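Local coordinates for phenylacetic acid degradation-related protein (Silicibacter sp., PDB 2QWZ) that probably hydrolyses acyl thioesters, as a putative thioesterase of the hotdog-fold superfamily, at residues 101-106 and 149-154. Sequence-based numbering, arbitrary orientation.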
loop_
_atom_site.group_PDB
_atom_site.type_symbol
_atom_site.label_atom_id
_atom_site.label_comp_id
_atom_site.label_asym_id
_atom_site.label_seq_id
_atom_site.Cartn_x
_atom_site.Cartn_y
_atom_site.Cartn_z
ATOM N N THR A 101 2.580 11.918 2.273
ATOM C CA THR A 101 3.475 11.267 1.308
ATOM C C THR A 101 2.930 9.940 0.808
ATOM O O THR A 101 3.220 9.529 -0.330
ATOM C CB THR A 101 4.816 10.972 1.931
ATOM O OG1 THR A 101 4.614 10.080 3.027
ATOM C CG2 THR A 101 5.527 12.302 2.422
ATOM N N ASN A 102 2.187 9.238 1.657
ATOM C CA ASN A 102 1.584 7.981 1.219
ATOM C C ASN A 102 0.269 7.755 1.857
ATOM O O ASN A 102 0.053 8.159 3.002
ATOM C CB ASN A 102 2.495 6.781 1.512
ATOM C CG ASN A 102 1.798 5.437 1.229
ATOM O OD1 ASN A 102 1.566 4.670 2.151
ATOM N ND2 ASN A 102 1.478 5.156 -0.051
ATOM N N ALA A 103 -0.619 7.086 1.109
ATOM C CA ALA A 103 -1.924 6.649 1.600
ATOM C C ALA A 103 -2.268 5.288 1.028
ATOM O O ALA A 103 -2.113 5.049 -0.176
ATOM C CB ALA A 103 -3.019 7.622 1.136
ATOM N N SER A 104 -2.777 4.397 1.871
ATOM C CA SER A 104 -3.287 3.156 1.383
ATOM C C SER A 104 -4.648 2.934 1.997
ATOM O O SER A 104 -4.943 3.395 3.123
ATOM C CB SER A 104 -2.322 2.010 1.665
ATOM O OG SER A 104 -2.355 1.642 3.020
ATOM N N LEU A 105 -5.507 2.289 1.243
ATOM C CA LEU A 105 -6.882 2.088 1.652
ATOM C C LEU A 105 -7.354 0.747 1.163
ATOM O O LEU A 105 -7.126 0.418 0.004
ATOM C CB LEU A 105 -7.795 3.155 1.038
ATOM C CG LEU A 105 -7.789 4.600 1.565
ATOM C CD1 LEU A 105 -6.922 5.504 0.702
ATOM C CD2 LEU A 105 -9.229 5.112 1.629
ATOM N N ASP A 106 -7.993 -0.017 2.049
ATOM C CA ASP A 106 -8.677 -1.246 1.693
ATOM C C ASP A 106 -10.185 -1.073 1.885
ATOM O O ASP A 106 -10.642 -0.686 2.942
ATOM C CB ASP A 106 -8.110 -2.399 2.543
ATOM C CG ASP A 106 -6.632 -2.566 2.338
ATOM O OD1 ASP A 106 -6.217 -3.163 1.307
ATOM O OD2 ASP A 106 -5.865 -2.046 3.176
ATOM N N SER A 149 -7.378 1.933 6.519
ATOM C CA SER A 149 -6.379 2.772 5.844
ATOM C C SER A 149 -5.170 3.024 6.687
ATOM O O SER A 149 -5.260 2.935 7.886
ATOM C CB SER A 149 -6.998 4.134 5.474
ATOM O OG SER A 149 -6.096 4.958 4.793
ATOM N N THR A 150 -4.042 3.337 6.023
ATOM C CA THR A 150 -2.810 3.727 6.635
ATOM C C THR A 150 -2.417 5.015 5.945
ATOM O O THR A 150 -2.499 5.119 4.714
ATOM C CB THR A 150 -1.673 2.703 6.407
ATOM O OG1 THR A 150 -2.111 1.397 6.828
ATOM C CG2 THR A 150 -0.471 3.059 7.200
HETATM N N MSE A 151 -2.089 6.008 6.732
HETATM C CA MSE A 151 -1.655 7.275 6.187
HETATM C C MSE A 151 -0.344 7.547 6.775
HETATM O O MSE A 151 -0.184 7.341 7.979
HETATM C CB MSE A 151 -2.576 8.413 6.608
HETATM C CG MSE A 151 -4.005 8.349 6.078
HETATM SE SE MSE A 151 -4.306 8.651 4.229
HETATM C CE MSE A 151 -2.933 10.104 3.952
ATOM N N THR A 152 0.558 8.089 5.941
ATOM C CA THR A 152 1.899 8.512 6.311
ATOM C C THR A 152 2.139 9.956 5.828
ATOM O O THR A 152 1.733 10.316 4.714
ATOM C CB THR A 152 2.942 7.596 5.615
ATOM O OG1 THR A 152 2.669 6.223 5.913
ATOM C CG2 THR A 152 4.297 7.882 6.037
ATOM N N TYR A 153 2.846 10.740 6.656
ATOM C CA TYR A 153 3.075 12.157 6.459
ATOM C C TYR A 153 4.539 12.484 6.628
ATOM O O TYR A 153 5.194 11.971 7.523
ATOM C CB TYR A 153 2.275 13.005 7.487
ATOM C CG TYR A 153 0.820 12.737 7.378
ATOM C CD1 TYR A 153 0.251 11.669 8.030
ATOM C CD2 TYR A 153 0.009 13.537 6.592
ATOM C CE1 TYR A 153 -1.084 11.384 7.878
ATOM C CE2 TYR A 153 -1.338 13.286 6.481
ATOM C CZ TYR A 153 -1.865 12.199 7.093
ATOM O OH TYR A 153 -3.189 11.941 6.928
ATOM N N SER A 154 5.038 13.353 5.773
ATOM C CA SER A 154 6.359 13.909 5.932
ATOM C C SER A 154 6.254 15.110 6.842
ATOM O O SER A 154 5.392 15.950 6.645
ATOM C CB SER A 154 6.940 14.318 4.582
ATOM O OG SER A 154 7.841 15.395 4.741
HETATM O O HOH W 1 0.882 4.909 4.533
#
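S104 O takes two hydrogen bonds from the neighbouring strand. S149 OG donates to S104 O at 2.6 Å, and T150 N donates to the same S104 O at 3.0 Å. The S149 side chain turns its hydroxyl away from its own backbone N (chi1 -178°), and this points OG across to strand 101-106. The two strands run antiparallel, at 177°, in the curved sheet of a hotdog fold, as expected for this thioesterase superfamily. With an alanine here in place of S149, S104 O would probably keep T150 N as its one donor from this strand, and L105 CG would lose the hydroxyl beside it.

S104 and T150 form a hydrogen-bonded pair. Its other bond, from S104 N to T150 O, measures 2.9 Å. At the other end a classic beta bulge sets T101 and N102 both opposite T152. T101 N and N102 N approach T152 O from the same face of its carbonyl plane. N102 N sits above that plane, at 3.3 Å from T152 O. T152 N returns a bond to N102 O.

On the face with N102 and T152, one water links the two side chains. It donates to N102 OD1 and also bonds T152 OG1. T150 OG1 on this face is held by R148. Along its outer edge, strand 101-106 pairs with a strand of the second subunit, so the sheet continues across the interface.

The opposite face packs on helix 73-92, where F77 meets A103 and L105. Y153 OH bonds D81 of that helix. The selenomethionine M151 bends at chi2 and chi3, bringing its end nearer to strand 101-106. Its SE touches A103 CB at 3.5 Å, and its CE lies 3.7 Å from N102 O.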